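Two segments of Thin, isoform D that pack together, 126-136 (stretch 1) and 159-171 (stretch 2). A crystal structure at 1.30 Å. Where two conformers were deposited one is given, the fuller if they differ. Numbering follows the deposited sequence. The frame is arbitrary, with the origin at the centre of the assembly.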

# COMPACT_ATOMS: atom_id res chain seq x y z
N LEU A 126 13.49 6.15 -14.69
CA LEU A 126 13.21 7.45 -15.29
C LEU A 126 13.66 8.60 -14.41
O LEU A 126 14.29 9.54 -14.90
CB LEU A 126 11.72 7.59 -15.59
CG LEU A 126 11.16 6.63 -16.63
CD1 LEU A 126 9.65 6.83 -16.70
CD2 LEU A 126 11.83 6.83 -17.98
N ARG A 127 13.35 8.56 -13.11
CA ARG A 127 13.71 9.69 -12.26
C ARG A 127 13.60 9.30 -10.80
O ARG A 127 12.86 8.38 -10.43
CB ARG A 127 12.83 10.90 -12.53
CG ARG A 127 11.38 10.72 -12.16
CD ARG A 127 10.57 11.96 -12.49
NE ARG A 127 10.46 12.16 -13.93
CZ ARG A 127 9.50 11.65 -14.70
NH1 ARG A 127 8.54 10.89 -14.18
NH2 ARG A 127 9.51 11.89 -16.00
N ALA A 128 14.31 10.05 -9.98
CA ALA A 128 14.22 9.97 -8.53
C ALA A 128 13.99 11.37 -7.99
O ALA A 128 14.47 12.36 -8.55
CB ALA A 128 15.50 9.39 -7.90
N PHE A 129 13.22 11.46 -6.91
CA PHE A 129 13.07 12.73 -6.24
C PHE A 129 13.01 12.51 -4.74
O PHE A 129 12.50 11.48 -4.27
CB PHE A 129 11.87 13.56 -6.74
CG PHE A 129 10.52 12.89 -6.59
CD1 PHE A 129 10.01 12.06 -7.57
CD2 PHE A 129 9.73 13.16 -5.48
CE1 PHE A 129 8.74 11.49 -7.44
CE2 PHE A 129 8.47 12.60 -5.35
CZ PHE A 129 7.98 11.76 -6.33
N GLY A 130 13.53 13.47 -4.01
CA GLY A 130 13.53 13.44 -2.57
C GLY A 130 14.87 13.05 -1.98
O GLY A 130 15.72 12.43 -2.63
N SER A 131 15.07 13.47 -0.74
CA SER A 131 16.19 13.05 0.08
C SER A 131 15.74 13.19 1.53
O SER A 131 14.64 13.66 1.81
CB SER A 131 17.45 13.88 -0.21
OG SER A 131 17.23 15.25 0.05
N GLN A 132 16.61 12.78 2.45
CA GLN A 132 16.23 12.72 3.85
C GLN A 132 16.11 14.12 4.46
O GLN A 132 17.01 14.95 4.30
CB GLN A 132 17.23 11.87 4.63
CG GLN A 132 16.82 11.60 6.05
CD GLN A 132 17.41 12.59 7.01
OE1 GLN A 132 18.58 12.93 6.91
NE2 GLN A 132 16.61 13.06 7.95
N GLY A 133 15.01 14.37 5.15
CA GLY A 133 14.83 15.63 5.84
C GLY A 133 13.37 15.97 6.04
O GLY A 133 12.48 15.13 5.87
N THR A 134 13.14 17.23 6.45
CA THR A 134 11.81 17.72 6.78
C THR A 134 11.33 18.84 5.87
O THR A 134 10.15 19.21 5.96
CB THR A 134 11.76 18.23 8.24
OG1 THR A 134 12.77 19.22 8.42
CG2 THR A 134 11.96 17.07 9.24
N ALA A 135 12.19 19.41 5.03
CA ALA A 135 11.74 20.41 4.06
C ALA A 135 10.70 19.80 3.12
O ALA A 135 10.55 18.57 3.00
CB ALA A 135 12.94 20.93 3.26
N ASP A 136 9.94 20.67 2.46
CA ASP A 136 9.01 20.21 1.45
C ASP A 136 9.78 19.42 0.39
O ASP A 136 10.82 19.87 -0.09
CB ASP A 136 8.32 21.39 0.77
CG ASP A 136 7.40 22.14 1.68
OD1 ASP A 136 7.13 21.69 2.81
OD2 ASP A 136 6.93 23.21 1.25
N GLU A 159 7.80 9.19 9.24
CA GLU A 159 8.32 9.84 10.44
C GLU A 159 8.16 11.35 10.42
O GLU A 159 8.46 11.99 11.43
CB GLU A 159 9.76 9.40 10.71
CG GLU A 159 9.85 8.00 11.27
CD GLU A 159 8.99 7.81 12.50
OE1 GLU A 159 9.15 8.60 13.45
OE2 GLU A 159 8.12 6.91 12.46
N ASN A 160 7.66 11.93 9.33
CA ASN A 160 7.23 13.32 9.35
C ASN A 160 5.73 13.46 9.57
O ASN A 160 5.21 14.57 9.52
CB ASN A 160 7.66 14.04 8.07
CG ASN A 160 9.16 14.24 7.98
OD1 ASN A 160 9.86 14.34 9.00
ND2 ASN A 160 9.67 14.29 6.77
N HIS A 161 5.03 12.35 9.81
CA HIS A 161 3.61 12.33 10.16
C HIS A 161 2.76 13.13 9.17
O HIS A 161 1.87 13.89 9.53
CB HIS A 161 3.41 12.76 11.62
CG HIS A 161 4.29 12.00 12.57
ND1 HIS A 161 4.14 10.64 12.78
CD2 HIS A 161 5.34 12.39 13.32
CE1 HIS A 161 5.06 10.24 13.65
NE2 HIS A 161 5.80 11.28 13.98
N ARG A 162 3.02 12.90 7.89
CA ARG A 162 2.36 13.69 6.87
C ARG A 162 2.25 12.91 5.57
O ARG A 162 2.95 11.92 5.33
CB ARG A 162 3.09 15.01 6.62
CG ARG A 162 4.47 14.83 5.99
CD ARG A 162 5.25 16.11 6.01
NE ARG A 162 6.55 15.99 5.37
CZ ARG A 162 7.41 17.01 5.30
NH1 ARG A 162 7.06 18.19 5.80
NH2 ARG A 162 8.57 16.87 4.71
N VAL A 163 1.38 13.42 4.71
CA VAL A 163 1.28 13.03 3.31
C VAL A 163 1.84 14.17 2.49
O VAL A 163 1.50 15.34 2.74
CB VAL A 163 -0.19 12.76 2.94
CG1 VAL A 163 -0.33 12.51 1.46
CG2 VAL A 163 -0.73 11.59 3.72
N GLN A 164 2.66 13.85 1.51
CA GLN A 164 3.12 14.83 0.54
C GLN A 164 2.63 14.44 -0.84
O GLN A 164 2.52 13.26 -1.18
CB GLN A 164 4.64 14.95 0.52
CG GLN A 164 5.26 15.47 1.79
CD GLN A 164 6.70 15.86 1.59
OE1 GLN A 164 6.99 16.84 0.90
NE2 GLN A 164 7.61 15.07 2.13
N VAL A 165 2.32 15.46 -1.64
CA VAL A 165 1.72 15.31 -2.96
C VAL A 165 2.65 15.95 -3.99
O VAL A 165 3.16 17.06 -3.79
CB VAL A 165 0.32 15.96 -3.04
CG1 VAL A 165 -0.33 15.65 -4.37
CG2 VAL A 165 -0.55 15.48 -1.87
N PHE A 166 2.86 15.24 -5.11
CA PHE A 166 3.79 15.62 -6.15
C PHE A 166 3.14 15.45 -7.51
O PHE A 166 2.26 14.61 -7.70
CB PHE A 166 5.05 14.72 -6.12
CG PHE A 166 5.75 14.73 -4.81
CD1 PHE A 166 5.35 13.88 -3.79
CD2 PHE A 166 6.77 15.64 -4.56
CE1 PHE A 166 5.98 13.93 -2.56
CE2 PHE A 166 7.38 15.67 -3.34
CZ PHE A 166 6.98 14.82 -2.34
N GLN A 167 3.61 16.24 -8.47
CA GLN A 167 3.33 15.91 -9.86
C GLN A 167 4.06 14.62 -10.23
O GLN A 167 4.95 14.14 -9.51
CB GLN A 167 3.82 17.03 -10.78
CG GLN A 167 3.11 18.35 -10.57
CD GLN A 167 3.57 19.40 -11.54
OE1 GLN A 167 3.72 19.12 -12.73
NE2 GLN A 167 3.80 20.61 -11.06
N SER A 168 3.71 14.07 -11.39
CA SER A 168 4.31 12.80 -11.79
C SER A 168 5.82 12.91 -12.02
O SER A 168 6.50 11.88 -12.01
CB SER A 168 3.61 12.24 -13.03
OG SER A 168 3.89 13.05 -14.15
N ASP A 169 6.35 14.12 -12.21
CA ASP A 169 7.78 14.36 -12.37
C ASP A 169 8.49 14.66 -11.06
O ASP A 169 9.70 14.94 -11.07
CB ASP A 169 8.08 15.47 -13.40
CG ASP A 169 7.81 16.89 -12.89
OD1 ASP A 169 7.14 17.06 -11.85
OD2 ASP A 169 8.28 17.84 -13.57
N GLY A 170 7.79 14.60 -9.94
CA GLY A 170 8.37 14.84 -8.64
C GLY A 170 8.29 16.27 -8.16
O GLY A 170 8.78 16.57 -7.07
N SER A 171 7.71 17.18 -8.95
CA SER A 171 7.54 18.55 -8.48
C SER A 171 6.60 18.59 -7.28
O SER A 171 5.51 18.02 -7.32
CB SER A 171 6.91 19.39 -9.58
OG SER A 171 7.74 19.46 -10.71
O HOH W 1 8.23 21.03 5.34

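The contact has an aromatic middle flanked by two polar regions, each built around an arginine; the two arginines share chi1 p and differ further along the chain. In the middle, Phe129 leaves its strand with CA-to-CB toward the other segment. With chi1 at 60° (p) and chi2 at -88°, its ring lies over Gly170: the CA of Gly170 sits 3.4 Å from the centroid of the Phe129 ring and 13° off the ring normal, a CH-pi contact over the face. Gly170 closes a type I turn begun at Gln167, with its N donating to Gln167 O at 2.9 Å. Its phi/psi of 92/0 would press a CB against the preceding carbonyl, and an ideal CB would fall 2.6 Å from Phe129 CD1, so both backbone and packing require the bare CA here. Phe166, chi1 -57° (m), also points toward the contact; its CG lies 3.5 Å from Phe129 CE2. The ring planes meet at 49° with centroids 4.8 Å apart, an oblique pairing in which CE2 lies over one face of the Phe166 ring.

Arg127 shares the p setting of chi1 (66°) but bends again at chi3 (68°). This folded chain lays its guanidinium along the turn, with Asp169 CA over one face and Arg127 NH1 3.1 Å from Ser168 O.

Arg162 also begins with chi1 p (68°), yet its remaining torsions are all near 180°. The extended chain carries the guanidinium to the loop carbonyls, which lie at its edge, near its plane. Arg162 NH2 gives weak bonds to Thr134 O and Ala135 O, both 3.1 Å, and Arg162 NH1 a weak one to Thr134 O at 3.3 Å; the N-H...O angles are only 135-141°. A water accepts from Arg162 NH1 and donates to Thr134 O and Asp136 OD1. Asn160, chi1 -70° (m), makes the straighter bond, ND2 to Gly133 O at 3.1 Å and 160°.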